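Local coordinates for lipoprotein (Mycoplasma mycoides subsp. capri, PDB 7ADK) that probably works as a membrane-anchored lipoprotein peptidase with a chymotrypsin-like PA-clan fold, as in the mycoplasma peptidase family, whose members include immunoglobulin-cleaving proteases, at residues B[291-296]-B[459-464]; B[626-631]-B[694-699]; B[427-432]-B[837-842]; B[790-795]-B[853-858]; B[159-164]-B[252-257]. One frame throughout, in Å; residues are numbered along the deposited sequence.

Interaction 1 (B[291-296]-B[459-464]); sequences EYKTSA and MVSFSL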
# COMPACT_ATOMS: atom_id res chain seq x y z
N GLU B 291 4.98 -20.11 -4.41
CA GLU B 291 3.96 -20.70 -3.56
C GLU B 291 3.88 -22.21 -3.79
O GLU B 291 3.85 -22.66 -4.93
CB GLU B 291 2.58 -20.07 -3.82
CG GLU B 291 2.45 -18.54 -3.62
CD GLU B 291 2.33 -17.73 -4.94
OE1 GLU B 291 3.22 -17.83 -5.81
OE2 GLU B 291 1.34 -16.97 -5.10
N TYR B 292 3.78 -22.99 -2.72
CA TYR B 292 3.42 -24.41 -2.74
C TYR B 292 2.14 -24.63 -1.93
O TYR B 292 2.14 -24.34 -0.74
CB TYR B 292 4.55 -25.25 -2.15
CG TYR B 292 5.87 -25.16 -2.87
CD1 TYR B 292 5.97 -25.67 -4.17
CD2 TYR B 292 6.99 -24.54 -2.27
CE1 TYR B 292 7.17 -25.63 -4.87
CE2 TYR B 292 8.19 -24.45 -3.00
CZ TYR B 292 8.28 -24.99 -4.30
OH TYR B 292 9.40 -24.83 -5.03
N LYS B 293 1.08 -25.14 -2.55
CA LYS B 293 -0.22 -25.30 -1.89
C LYS B 293 -0.49 -26.77 -1.58
O LYS B 293 -0.38 -27.63 -2.46
CB LYS B 293 -1.30 -24.62 -2.75
CG LYS B 293 -2.33 -23.91 -1.88
CD LYS B 293 -3.42 -23.21 -2.71
CE LYS B 293 -4.28 -22.28 -1.83
NZ LYS B 293 -5.58 -21.94 -2.46
N THR B 294 -0.81 -27.09 -0.33
CA THR B 294 -0.90 -28.47 0.20
C THR B 294 -2.32 -29.01 0.37
O THR B 294 -2.49 -30.21 0.54
CB THR B 294 -0.17 -28.57 1.55
OG1 THR B 294 -0.63 -27.56 2.39
CG2 THR B 294 1.33 -28.45 1.40
N SER B 295 -3.35 -28.16 0.29
CA SER B 295 -4.76 -28.52 0.55
C SER B 295 -5.07 -29.08 1.95
O SER B 295 -5.91 -29.95 2.10
CB SER B 295 -5.35 -29.41 -0.56
OG SER B 295 -6.75 -29.47 -0.48
N ALA B 296 -4.41 -28.55 2.97
CA ALA B 296 -4.60 -28.85 4.38
C ALA B 296 -4.32 -27.60 5.24
O ALA B 296 -4.09 -26.53 4.69
CB ALA B 296 -3.69 -30.02 4.71
N MET B 459 0.83 -32.16 -2.54
CA MET B 459 0.73 -30.81 -3.11
C MET B 459 -0.27 -30.71 -4.27
O MET B 459 -0.24 -31.52 -5.19
CB MET B 459 2.12 -30.35 -3.51
CG MET B 459 2.19 -28.88 -3.88
SD MET B 459 3.67 -28.44 -4.81
CE MET B 459 4.95 -28.93 -3.68
N VAL B 460 -1.13 -29.68 -4.26
CA VAL B 460 -2.18 -29.46 -5.27
C VAL B 460 -1.79 -28.45 -6.34
O VAL B 460 -2.28 -28.55 -7.46
CB VAL B 460 -3.53 -29.10 -4.63
CG1 VAL B 460 -4.05 -30.26 -3.81
CG2 VAL B 460 -3.52 -27.84 -3.78
N SER B 461 -0.92 -27.49 -6.03
CA SER B 461 -0.40 -26.53 -7.02
C SER B 461 0.93 -25.89 -6.60
O SER B 461 1.27 -25.83 -5.43
CB SER B 461 -1.43 -25.45 -7.37
OG SER B 461 -1.72 -24.67 -6.23
N PHE B 462 1.68 -25.44 -7.60
CA PHE B 462 2.98 -24.77 -7.54
C PHE B 462 2.89 -23.52 -8.40
O PHE B 462 2.32 -23.58 -9.48
CB PHE B 462 4.05 -25.76 -8.01
CG PHE B 462 5.31 -25.15 -8.60
CD1 PHE B 462 6.12 -24.33 -7.81
CD2 PHE B 462 5.66 -25.41 -9.95
CE1 PHE B 462 7.28 -23.77 -8.35
CE2 PHE B 462 6.86 -24.88 -10.48
CZ PHE B 462 7.66 -24.07 -9.68
N SER B 463 3.44 -22.40 -7.97
CA SER B 463 3.40 -21.18 -8.79
C SER B 463 4.67 -20.33 -8.70
O SER B 463 5.39 -20.40 -7.71
CB SER B 463 2.16 -20.36 -8.42
OG SER B 463 1.90 -19.37 -9.38
N LEU B 464 4.93 -19.55 -9.74
CA LEU B 464 6.06 -18.62 -9.89
C LEU B 464 5.50 -17.25 -10.26
O LEU B 464 5.03 -17.09 -11.38
CB LEU B 464 6.95 -19.17 -11.02
CG LEU B 464 7.58 -20.54 -10.79
CD1 LEU B 464 8.12 -21.08 -12.10
CD2 LEU B 464 8.74 -20.50 -9.80
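Strands 289-293 and 461-467 pair antiparallel in the curled sheet that is consistent with one of the two beta barrels of the PA-clan peptidase fold. E291-S463 and K293-S461 are hydrogen-bonded pairs, with the non-hydrogen-bonded pair Y292-F462 between them. K293 N meets S461 O at 3.0 Å in an almost straight bond (174°) that lies in the carbonyl plane. Just beyond, V460 N donates to K293 O at 2.8 Å. On one face, Y292 and F462 lie side by side and point the same way. CG of Y292 is anti to its carbonyl carbon, whereas CG of F462 swings anti to its backbone N (chi1 154°). The two ring planes differ by only 14°, yet they are displaced so far that little of one lies over the other, and CE1 of Y292 approaches CD1 of F462 to 3.4 Å. V503 touches both rings. On the other face, the extended K293 chain carries NZ away to Q419 after its CB passes 3.5 Å from S461 OG. E291 bends at chi2, and its OE2 forms a salt bridge with K488. M459, bent at chi3, crosses Y292 obliquely in a Met-aromatic contact, its CE 3.5 Å from Y292 CD1.

Interaction 2 (B[626-631]-B[694-699]); sequences YNDLDS and GNFFSY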
# COMPACT_ATOMS: atom_id res chain seq x y z
N TYR B 626 32.11 5.76 -4.30
CA TYR B 626 31.61 5.03 -5.47
C TYR B 626 32.19 3.60 -5.56
O TYR B 626 31.48 2.67 -5.90
CB TYR B 626 31.99 5.76 -6.76
CG TYR B 626 31.36 7.11 -7.02
CD1 TYR B 626 29.96 7.25 -7.05
CD2 TYR B 626 32.17 8.20 -7.39
CE1 TYR B 626 29.38 8.47 -7.43
CE2 TYR B 626 31.59 9.43 -7.77
CZ TYR B 626 30.19 9.57 -7.78
OH TYR B 626 29.62 10.75 -8.13
N ASN B 627 33.47 3.45 -5.25
CA ASN B 627 34.25 2.22 -5.42
C ASN B 627 34.10 1.22 -4.26
O ASN B 627 34.75 0.17 -4.29
CB ASN B 627 35.72 2.59 -5.68
CG ASN B 627 35.89 3.72 -6.66
OD1 ASN B 627 35.65 4.88 -6.34
ND2 ASN B 627 36.29 3.46 -7.87
N ASP B 628 33.28 1.52 -3.25
CA ASP B 628 32.86 0.51 -2.29
C ASP B 628 32.09 -0.60 -3.02
O ASP B 628 31.27 -0.33 -3.89
CB ASP B 628 31.97 1.11 -1.19
CG ASP B 628 32.65 2.05 -0.20
OD1 ASP B 628 33.87 1.98 -0.01
OD2 ASP B 628 31.94 2.86 0.44
N LEU B 629 32.30 -1.86 -2.63
CA LEU B 629 31.37 -2.93 -2.93
C LEU B 629 30.08 -2.72 -2.13
O LEU B 629 30.06 -2.12 -1.07
CB LEU B 629 32.00 -4.31 -2.69
CG LEU B 629 32.53 -4.96 -3.97
CD1 LEU B 629 33.68 -4.18 -4.60
CD2 LEU B 629 32.99 -6.37 -3.70
N ASP B 630 29.02 -3.19 -2.75
CA ASP B 630 27.62 -3.01 -2.40
C ASP B 630 27.05 -4.35 -2.00
O ASP B 630 27.43 -5.37 -2.56
CB ASP B 630 26.87 -2.53 -3.64
CG ASP B 630 27.20 -1.11 -4.06
OD1 ASP B 630 27.07 -0.21 -3.21
OD2 ASP B 630 27.47 -0.86 -5.26
N SER B 631 26.09 -4.39 -1.10
CA SER B 631 25.19 -5.52 -1.02
C SER B 631 23.89 -5.17 -1.73
O SER B 631 23.24 -4.17 -1.43
CB SER B 631 24.96 -5.97 0.42
OG SER B 631 26.16 -6.37 1.05
N GLY B 694 24.23 -0.04 -3.56
CA GLY B 694 23.58 -0.87 -2.55
C GLY B 694 23.70 -0.27 -1.15
O GLY B 694 23.98 0.92 -0.97
N ASN B 695 23.49 -1.10 -0.14
CA ASN B 695 23.84 -0.81 1.25
C ASN B 695 24.79 -1.89 1.78
O ASN B 695 25.33 -2.68 1.01
CB ASN B 695 22.56 -0.55 2.07
CG ASN B 695 21.79 0.69 1.64
OD1 ASN B 695 20.58 0.68 1.54
ND2 ASN B 695 22.41 1.81 1.35
N PHE B 696 25.06 -1.88 3.08
CA PHE B 696 26.24 -2.52 3.66
C PHE B 696 25.89 -3.43 4.83
O PHE B 696 24.75 -3.87 4.99
CB PHE B 696 27.23 -1.40 4.04
CG PHE B 696 27.49 -0.39 2.95
CD1 PHE B 696 28.43 -0.68 1.94
CD2 PHE B 696 26.78 0.83 2.91
CE1 PHE B 696 28.64 0.23 0.90
CE2 PHE B 696 27.00 1.74 1.87
CZ PHE B 696 27.93 1.44 0.86
N PHE B 697 26.88 -3.74 5.66
CA PHE B 697 26.73 -4.47 6.92
C PHE B 697 26.14 -3.63 8.07
O PHE B 697 26.33 -2.42 8.17
CB PHE B 697 28.08 -5.05 7.29
CG PHE B 697 28.75 -5.92 6.23
CD1 PHE B 697 28.08 -7.03 5.70
CD2 PHE B 697 30.06 -5.64 5.82
CE1 PHE B 697 28.71 -7.85 4.75
CE2 PHE B 697 30.71 -6.49 4.92
CZ PHE B 697 30.02 -7.59 4.38
N SER B 698 25.42 -4.29 8.96
CA SER B 698 24.73 -3.72 10.12
C SER B 698 25.65 -3.57 11.34
O SER B 698 26.38 -4.49 11.70
CB SER B 698 23.58 -4.64 10.46
OG SER B 698 22.77 -4.10 11.47
N TYR B 699 25.57 -2.45 12.05
CA TYR B 699 26.26 -2.21 13.33
C TYR B 699 25.41 -2.72 14.52
O TYR B 699 25.36 -2.12 15.58
CB TYR B 699 26.67 -0.72 13.45
CG TYR B 699 27.82 -0.22 12.57
CD1 TYR B 699 27.78 -0.32 11.17
CD2 TYR B 699 28.93 0.41 13.17
CE1 TYR B 699 28.83 0.18 10.38
CE2 TYR B 699 29.98 0.94 12.39
CZ TYR B 699 29.93 0.82 10.99
OH TYR B 699 30.91 1.37 10.23
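F696 brings CE1 of its ring up to the facing loop, 3.4 Å from L629 O. That oxygen sits at the ring edge, near the ring plane, while D628 CB approaches CE1 obliquely at 4.0 Å. With CG anti to its carbonyl carbon, the ring folds back toward 626-631 although its CB leads the other way. Alongside, the two loops are joined by a single antiparallel bridge, S631 with N695. S631 N donates to N695 O at 2.8 Å, nearly along the C=O axis, and the return bond from N695 N to S631 O is weak. G694 has no side chain, which lets its CA come within 3.5 Å of S631 O. D630 turns its carboxylate to the same glycine, and OD1 takes a weak, bent bond from G694 N (2.9 Å, 140°). OD2 forms salt bridges with R274 and K693, and K693 also donates to the carbonyls of Y626 and D628. T765, on strand 761-765 of the mixed sheet, bonds to D630 O. With two positive groups on one oxygen and a backbone N-H on the other, the buried D630 carboxylate probably stays ionised, as a charged anchor between the loops.

Interaction 3 (B[427-432]-B[837-842]); sequences WIMDYL and SALFQN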
# COMPACT_ATOMS: atom_id res chain seq x y z
N TRP B 427 15.99 -17.43 -6.51
CA TRP B 427 16.62 -16.92 -7.72
C TRP B 427 16.99 -18.05 -8.65
O TRP B 427 17.30 -19.17 -8.23
CB TRP B 427 17.84 -16.08 -7.39
CG TRP B 427 18.96 -16.82 -6.74
CD1 TRP B 427 20.04 -17.32 -7.38
CD2 TRP B 427 19.11 -17.20 -5.34
NE1 TRP B 427 20.84 -17.99 -6.49
CE2 TRP B 427 20.33 -17.94 -5.22
CE3 TRP B 427 18.36 -16.98 -4.18
CZ2 TRP B 427 20.78 -18.46 -4.01
CZ3 TRP B 427 18.82 -17.49 -2.96
CH2 TRP B 427 20.02 -18.23 -2.87
N ILE B 428 16.94 -17.78 -9.94
CA ILE B 428 17.47 -18.65 -10.98
C ILE B 428 19.00 -18.65 -10.85
O ILE B 428 19.63 -17.59 -10.87
CB ILE B 428 16.91 -18.19 -12.34
CG1 ILE B 428 16.91 -19.32 -13.38
CG2 ILE B 428 17.56 -16.92 -12.91
CD1 ILE B 428 15.93 -19.00 -14.51
N MET B 429 19.63 -19.82 -10.70
CA MET B 429 21.08 -19.92 -10.63
C MET B 429 21.69 -20.68 -11.80
O MET B 429 22.75 -20.30 -12.28
CB MET B 429 21.53 -20.44 -9.27
CG MET B 429 21.36 -21.94 -9.03
SD MET B 429 22.45 -22.59 -7.74
CE MET B 429 21.61 -21.96 -6.30
N ASP B 430 21.04 -21.72 -12.31
CA ASP B 430 21.65 -22.63 -13.27
C ASP B 430 20.60 -23.31 -14.17
O ASP B 430 19.41 -23.32 -13.88
CB ASP B 430 22.50 -23.64 -12.49
CG ASP B 430 23.48 -24.46 -13.33
OD1 ASP B 430 23.80 -24.04 -14.44
OD2 ASP B 430 23.93 -25.53 -12.86
N TYR B 431 21.06 -23.91 -15.27
CA TYR B 431 20.30 -24.85 -16.09
C TYR B 431 21.19 -25.96 -16.65
O TYR B 431 22.33 -25.73 -17.04
CB TYR B 431 19.52 -24.13 -17.19
CG TYR B 431 20.30 -23.26 -18.15
CD1 TYR B 431 21.00 -23.82 -19.24
CD2 TYR B 431 20.26 -21.86 -18.00
CE1 TYR B 431 21.63 -22.98 -20.18
CE2 TYR B 431 20.90 -21.02 -18.92
CZ TYR B 431 21.57 -21.59 -20.02
OH TYR B 431 22.20 -20.77 -20.90
N LEU B 432 20.63 -27.17 -16.74
CA LEU B 432 21.29 -28.32 -17.35
C LEU B 432 21.38 -28.07 -18.86
O LEU B 432 20.41 -27.65 -19.47
CB LEU B 432 20.47 -29.57 -17.00
CG LEU B 432 20.98 -30.89 -17.55
CD1 LEU B 432 22.32 -31.30 -16.97
CD2 LEU B 432 19.98 -31.98 -17.22
N SER B 837 26.51 -27.71 -17.75
CA SER B 837 25.57 -26.82 -17.04
C SER B 837 25.92 -25.35 -17.31
O SER B 837 27.06 -25.07 -17.65
CB SER B 837 25.65 -27.07 -15.54
OG SER B 837 24.38 -27.16 -14.98
N ALA B 838 25.02 -24.39 -17.10
CA ALA B 838 25.34 -22.98 -17.29
C ALA B 838 26.43 -22.45 -16.33
O ALA B 838 27.27 -21.64 -16.74
CB ALA B 838 24.05 -22.17 -17.19
N LEU B 839 26.48 -22.91 -15.07
CA LEU B 839 27.59 -22.67 -14.14
C LEU B 839 28.83 -23.56 -14.38
O LEU B 839 29.93 -23.20 -13.98
CB LEU B 839 27.12 -22.88 -12.69
CG LEU B 839 26.19 -21.81 -12.12
CD1 LEU B 839 25.80 -22.18 -10.71
CD2 LEU B 839 26.85 -20.44 -12.06
N PHE B 840 28.65 -24.72 -15.01
CA PHE B 840 29.64 -25.79 -15.11
C PHE B 840 29.82 -26.20 -16.58
O PHE B 840 29.51 -27.32 -16.98
CB PHE B 840 29.26 -26.94 -14.16
CG PHE B 840 29.22 -26.55 -12.70
CD1 PHE B 840 30.42 -26.43 -11.98
CD2 PHE B 840 28.00 -26.27 -12.05
CE1 PHE B 840 30.40 -26.00 -10.64
CE2 PHE B 840 27.99 -25.85 -10.71
CZ PHE B 840 29.19 -25.71 -10.00
N GLN B 841 30.27 -25.28 -17.42
CA GLN B 841 30.28 -25.45 -18.89
C GLN B 841 31.34 -26.44 -19.39
O GLN B 841 31.23 -26.95 -20.50
CB GLN B 841 30.43 -24.09 -19.57
CG GLN B 841 29.24 -23.18 -19.30
CD GLN B 841 29.44 -21.76 -19.80
OE1 GLN B 841 29.96 -21.51 -20.88
NE2 GLN B 841 29.04 -20.78 -19.04
N ASN B 842 32.34 -26.75 -18.56
CA ASN B 842 33.29 -27.85 -18.75
C ASN B 842 32.87 -29.16 -18.05
O ASN B 842 33.60 -30.15 -18.11
CB ASN B 842 34.69 -27.37 -18.31
CG ASN B 842 35.22 -26.20 -19.12
OD1 ASN B 842 34.79 -25.07 -18.95
ND2 ASN B 842 36.17 -26.41 -19.99
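D430 leaves strand 421-433 with CG anti to its backbone N (chi1 -166°), which carries the carboxylate toward the turn at 837-840. Its CB packs 4.0 Å from L839 CD1. OD1 takes a hydrogen bond from L839 N at 3.0 Å, arriving from above the carboxylate plane. OD2, at the other tip, accepts from S837 OG at 2.7 Å, again out of the plane, and is also bonded to Y824 OH, so both oxygens are engaged. Next along, Y431 holds CG in the crowded position between N and carbonyl carbon (chi1 56°). Its ring receives A838 CB squarely over one face, a CH-pi contact 3.6 Å from the centroid, while A838 N bonds Y431 O at 3.0 Å. L432 and S837 form a non-hydrogen-bonded antiparallel pair. Opposite Y444 of strand 442-447 the strand fits in two residues, M429 and D430, which makes a classic beta bulge. M828 of helix 824-831 packs against D430, L432 and S837, placing that helix against the strand end and the turn together.

Interaction 4 (B[790-795]-B[853-858]); sequences RSDGYD and FKFNNG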
# COMPACT_ATOMS: atom_id res chain seq x y z
N ARG B 790 30.23 -19.52 0.82
CA ARG B 790 31.66 -19.80 0.89
C ARG B 790 32.22 -19.27 2.19
O ARG B 790 31.85 -18.18 2.63
CB ARG B 790 32.33 -19.19 -0.34
CG ARG B 790 33.77 -19.62 -0.50
CD ARG B 790 34.38 -19.05 -1.76
NE ARG B 790 35.82 -19.31 -1.84
CZ ARG B 790 36.41 -20.36 -2.36
NH1 ARG B 790 35.76 -21.37 -2.86
NH2 ARG B 790 37.69 -20.42 -2.41
N SER B 791 33.11 -20.02 2.79
CA SER B 791 33.89 -19.64 3.96
C SER B 791 35.34 -20.06 3.75
O SER B 791 35.64 -21.20 3.45
CB SER B 791 33.31 -20.25 5.23
OG SER B 791 34.12 -20.03 6.34
N ASP B 792 36.24 -19.12 3.99
CA ASP B 792 37.68 -19.32 4.09
C ASP B 792 38.10 -20.04 5.38
O ASP B 792 39.25 -20.42 5.56
CB ASP B 792 38.28 -17.92 4.04
CG ASP B 792 39.78 -17.84 3.85
OD1 ASP B 792 40.37 -16.82 4.29
OD2 ASP B 792 40.36 -18.73 3.20
N GLY B 793 37.15 -20.22 6.30
CA GLY B 793 37.36 -20.62 7.67
C GLY B 793 37.91 -19.47 8.49
O GLY B 793 38.24 -18.40 7.99
N TYR B 794 38.01 -19.70 9.79
CA TYR B 794 38.60 -18.79 10.77
C TYR B 794 39.13 -19.63 11.92
O TYR B 794 38.51 -20.63 12.30
CB TYR B 794 37.58 -17.77 11.26
CG TYR B 794 38.23 -16.60 11.97
CD1 TYR B 794 38.67 -15.50 11.22
CD2 TYR B 794 38.39 -16.61 13.37
CE1 TYR B 794 39.26 -14.40 11.86
CE2 TYR B 794 39.01 -15.53 14.01
CZ TYR B 794 39.44 -14.41 13.26
OH TYR B 794 40.05 -13.37 13.86
N ASP B 795 40.27 -19.23 12.49
CA ASP B 795 40.91 -19.94 13.59
C ASP B 795 40.88 -19.08 14.86
O ASP B 795 41.30 -17.92 14.85
CB ASP B 795 42.34 -20.30 13.16
CG ASP B 795 43.10 -21.20 14.14
OD1 ASP B 795 42.75 -21.25 15.34
OD2 ASP B 795 44.05 -21.86 13.70
N PHE B 853 38.10 -20.63 -7.31
CA PHE B 853 37.35 -21.26 -6.22
C PHE B 853 38.10 -22.36 -5.45
O PHE B 853 37.54 -22.92 -4.50
CB PHE B 853 35.99 -21.73 -6.74
CG PHE B 853 35.06 -20.60 -7.09
CD1 PHE B 853 34.30 -19.97 -6.09
CD2 PHE B 853 34.95 -20.15 -8.41
CE1 PHE B 853 33.43 -18.93 -6.42
CE2 PHE B 853 34.08 -19.12 -8.75
CZ PHE B 853 33.31 -18.51 -7.75
N LYS B 854 39.36 -22.64 -5.78
CA LYS B 854 40.24 -23.47 -4.95
C LYS B 854 40.59 -22.77 -3.63
O LYS B 854 40.31 -21.59 -3.45
CB LYS B 854 41.51 -23.84 -5.72
CG LYS B 854 41.24 -24.77 -6.91
CD LYS B 854 42.56 -25.06 -7.64
CE LYS B 854 42.36 -25.78 -8.97
NZ LYS B 854 42.00 -27.17 -8.85
N PHE B 855 41.18 -23.49 -2.68
CA PHE B 855 41.62 -22.99 -1.38
C PHE B 855 43.10 -23.30 -1.14
O PHE B 855 43.63 -24.29 -1.65
CB PHE B 855 40.80 -23.61 -0.26
CG PHE B 855 39.35 -23.22 -0.15
CD1 PHE B 855 38.98 -22.05 0.53
CD2 PHE B 855 38.35 -24.07 -0.63
CE1 PHE B 855 37.63 -21.74 0.74
CE2 PHE B 855 37.00 -23.77 -0.43
CZ PHE B 855 36.64 -22.60 0.26
N ASN B 856 43.75 -22.48 -0.29
CA ASN B 856 45.10 -22.63 0.27
C ASN B 856 46.27 -22.58 -0.73
O ASN B 856 47.22 -21.83 -0.48
CB ASN B 856 45.17 -23.86 1.20
CG ASN B 856 44.30 -23.73 2.43
OD1 ASN B 856 43.23 -24.32 2.56
ND2 ASN B 856 44.70 -22.91 3.37
N ASN B 857 46.24 -23.29 -1.86
CA ASN B 857 47.23 -23.11 -2.93
C ASN B 857 46.96 -21.81 -3.71
O ASN B 857 47.90 -21.09 -4.04
CB ASN B 857 47.32 -24.37 -3.82
CG ASN B 857 46.18 -24.59 -4.81
OD1 ASN B 857 45.03 -24.26 -4.59
ND2 ASN B 857 46.48 -25.16 -5.95
N GLY B 858 45.69 -21.45 -3.90
CA GLY B 858 45.23 -20.10 -4.21
C GLY B 858 44.72 -19.40 -2.95
O GLY B 858 43.68 -19.76 -2.42
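The guanidinium of R790 lies flat on the ring of F855, planes 4° apart and CZ 3.9 Å from the ring centroid, a stacked cation-pi pair met tip to tip. At its edge the same group grips backbone carbonyls: NH1 donates to F853 O at 2.9 Å, and NH2 reaches K854 O at 3.1 Å in a weak, bent bond. The side chain is extended from CG to NE, with CG anti to the backbone N, and so reaches the loop at 853-855. NH1 also forms a salt bridge with D809, on the adjacent strand 807-809, which probably stabilises the cation and fixes its rotation. R790 belongs to strand 783-792 of the mixed sheet, so the contact ties the C-terminal tail to this sheet. F855 rests on Q807 and D809 as well, with its CE1 3.4 Å from S791 O. F853 is stacked on Y812. Where the chain leaves the strand, S791 OG accepts from G793 N at 3.0 Å in an ST turn, and D792 OD1 is bonded to S599 and N602.

Interaction 5 (B[159-164]-B[252-257]); sequences FAYFGG and SGLKIY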
# COMPACT_ATOMS: atom_id res chain seq x y z
N PHE B 159 23.03 13.32 17.90
CA PHE B 159 24.32 12.92 18.47
C PHE B 159 24.30 12.54 19.96
O PHE B 159 25.35 12.30 20.54
CB PHE B 159 25.37 13.99 18.16
CG PHE B 159 25.51 14.40 16.70
CD1 PHE B 159 25.87 13.44 15.73
CD2 PHE B 159 25.33 15.74 16.33
CE1 PHE B 159 26.06 13.83 14.40
CE2 PHE B 159 25.52 16.12 14.99
CZ PHE B 159 25.88 15.17 14.03
N ALA B 160 23.13 12.47 20.59
CA ALA B 160 22.95 12.22 22.03
C ALA B 160 23.54 10.86 22.49
O ALA B 160 24.20 10.80 23.52
CB ALA B 160 21.47 12.34 22.35
N TYR B 161 23.40 9.81 21.68
CA TYR B 161 24.05 8.52 21.88
C TYR B 161 25.59 8.60 21.90
O TYR B 161 26.26 7.80 22.57
CB TYR B 161 23.56 7.59 20.77
CG TYR B 161 24.18 6.22 20.78
CD1 TYR B 161 23.65 5.20 21.59
CD2 TYR B 161 25.33 5.97 20.01
CE1 TYR B 161 24.25 3.94 21.62
CE2 TYR B 161 25.95 4.72 20.06
CZ TYR B 161 25.40 3.70 20.85
OH TYR B 161 25.99 2.48 20.90
N PHE B 162 26.18 9.58 21.21
CA PHE B 162 27.61 9.87 21.18
C PHE B 162 28.05 10.94 22.18
O PHE B 162 29.24 11.23 22.29
CB PHE B 162 28.02 10.28 19.77
CG PHE B 162 27.64 9.30 18.70
CD1 PHE B 162 28.42 8.16 18.49
CD2 PHE B 162 26.48 9.51 17.95
CE1 PHE B 162 28.04 7.23 17.52
CE2 PHE B 162 26.09 8.57 17.00
CZ PHE B 162 26.88 7.44 16.77
N GLY B 163 27.12 11.56 22.92
CA GLY B 163 27.42 12.66 23.84
C GLY B 163 27.56 14.05 23.19
O GLY B 163 28.20 14.93 23.77
N GLY B 164 26.98 14.25 22.01
CA GLY B 164 27.00 15.51 21.25
C GLY B 164 27.94 15.47 20.04
O GLY B 164 28.64 14.49 19.81
N SER B 252 19.89 -1.35 17.28
CA SER B 252 21.12 -0.50 17.27
C SER B 252 20.88 0.93 16.76
O SER B 252 20.60 1.13 15.57
CB SER B 252 22.25 -1.14 16.47
OG SER B 252 23.32 -0.23 16.27
N GLY B 253 21.05 1.92 17.63
CA GLY B 253 20.79 3.34 17.38
C GLY B 253 21.94 4.08 16.69
O GLY B 253 22.34 5.16 17.13
N LEU B 254 22.49 3.48 15.63
CA LEU B 254 23.69 3.96 14.94
C LEU B 254 23.76 3.65 13.44
O LEU B 254 24.36 4.40 12.68
CB LEU B 254 24.91 3.39 15.67
CG LEU B 254 26.24 3.94 15.17
CD1 LEU B 254 27.20 4.09 16.32
CD2 LEU B 254 26.93 3.05 14.15
N LYS B 255 23.17 2.55 12.96
CA LYS B 255 23.22 2.19 11.52
C LYS B 255 22.35 3.07 10.61
O LYS B 255 22.08 2.72 9.47
CB LYS B 255 22.97 0.69 11.32
CG LYS B 255 21.52 0.30 11.61
CD LYS B 255 21.30 -1.18 11.34
CE LYS B 255 19.91 -1.68 11.76
NZ LYS B 255 19.82 -1.90 13.24
N ILE B 256 21.85 4.19 11.14
CA ILE B 256 20.69 4.90 10.62
C ILE B 256 21.05 6.36 10.33
O ILE B 256 21.22 6.72 9.17
CB ILE B 256 19.45 4.69 11.54
CG1 ILE B 256 19.22 3.19 11.82
CG2 ILE B 256 18.21 5.31 10.89
CD1 ILE B 256 18.03 2.82 12.71
N TYR B 257 21.19 7.22 11.35
CA TYR B 257 21.45 8.66 11.23
C TYR B 257 20.42 9.46 10.39
O TYR B 257 20.59 10.66 10.16
CB TYR B 257 22.87 8.94 10.74
CG TYR B 257 24.01 8.20 11.42
CD1 TYR B 257 24.39 8.54 12.72
CD2 TYR B 257 24.76 7.27 10.68
CE1 TYR B 257 25.54 7.96 13.28
CE2 TYR B 257 25.90 6.68 11.25
CZ TYR B 257 26.29 7.03 12.55
OH TYR B 257 27.37 6.44 13.11
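A short 3-10 turn, 160-162, packs just ahead of helix 165-173 on an inverse gamma turn centred on G253. Contact between the two segments is mainly apolar. L254, with CG anti to its backbone N, puts CD1 at the edge of the F162 ring, 3.4 Å from CZ. The same methyl lies 4.0 Å from CE2 of Y161, and the L254 side chain crosses those of Y161 and F162 at about a right angle. Those two start from different torsions: CG of Y161 is anti to the backbone N (chi1 177°), CG of F162 anti to the carbonyl carbon. F162 also turns CZ to the edge of the Y257 ring, 3.8 Å from CE1. Aromatic neighbours complete the packing: F162 meets Y168 and Y171 of helix 165-173 edge-to-face. Y257 packs on a basic side chain of another protein chain. Hydrogen bonds fix the shape of each segment from within. F159 O accepts from both F162 N and G164 N, and G164, at positive phi, holds the N-cap position of helix 165-173. In the gamma turn, L254 N makes a weak bond to S252 O. Y161 OH is bonded to D183 of helix 176-192, which secures the far end of its ring. Over one face of that ring, offset toward the rim, stands G253 O, 4.2 Å from Y161 CG.

How the interactions relate
From the N-terminal end of the model, interaction 5 closes first, joining the start of the modelled chain to the loop at 252-257. Interaction 1 follows, bringing strand 461-467 back to 289-293 across 162 residues that hold more helix than strand. Interaction 3 opens at 427-432, inside that loop, and closes only at 837-842, so the two cross while reaching the same sheet. Interaction 2 is nested within interaction 3. Interaction 4 opens inside it too but closes nearer the C terminus, so it crosses interaction 3 and ties the tail to the mixed sheet. Interactions 2 and 5 touch: Y699 O probably bonds S252 OG (2.9 Å), linking the N-terminal region to the peptidase loops. Interactions 1 and 5 lie on opposite sides of the chain's centre.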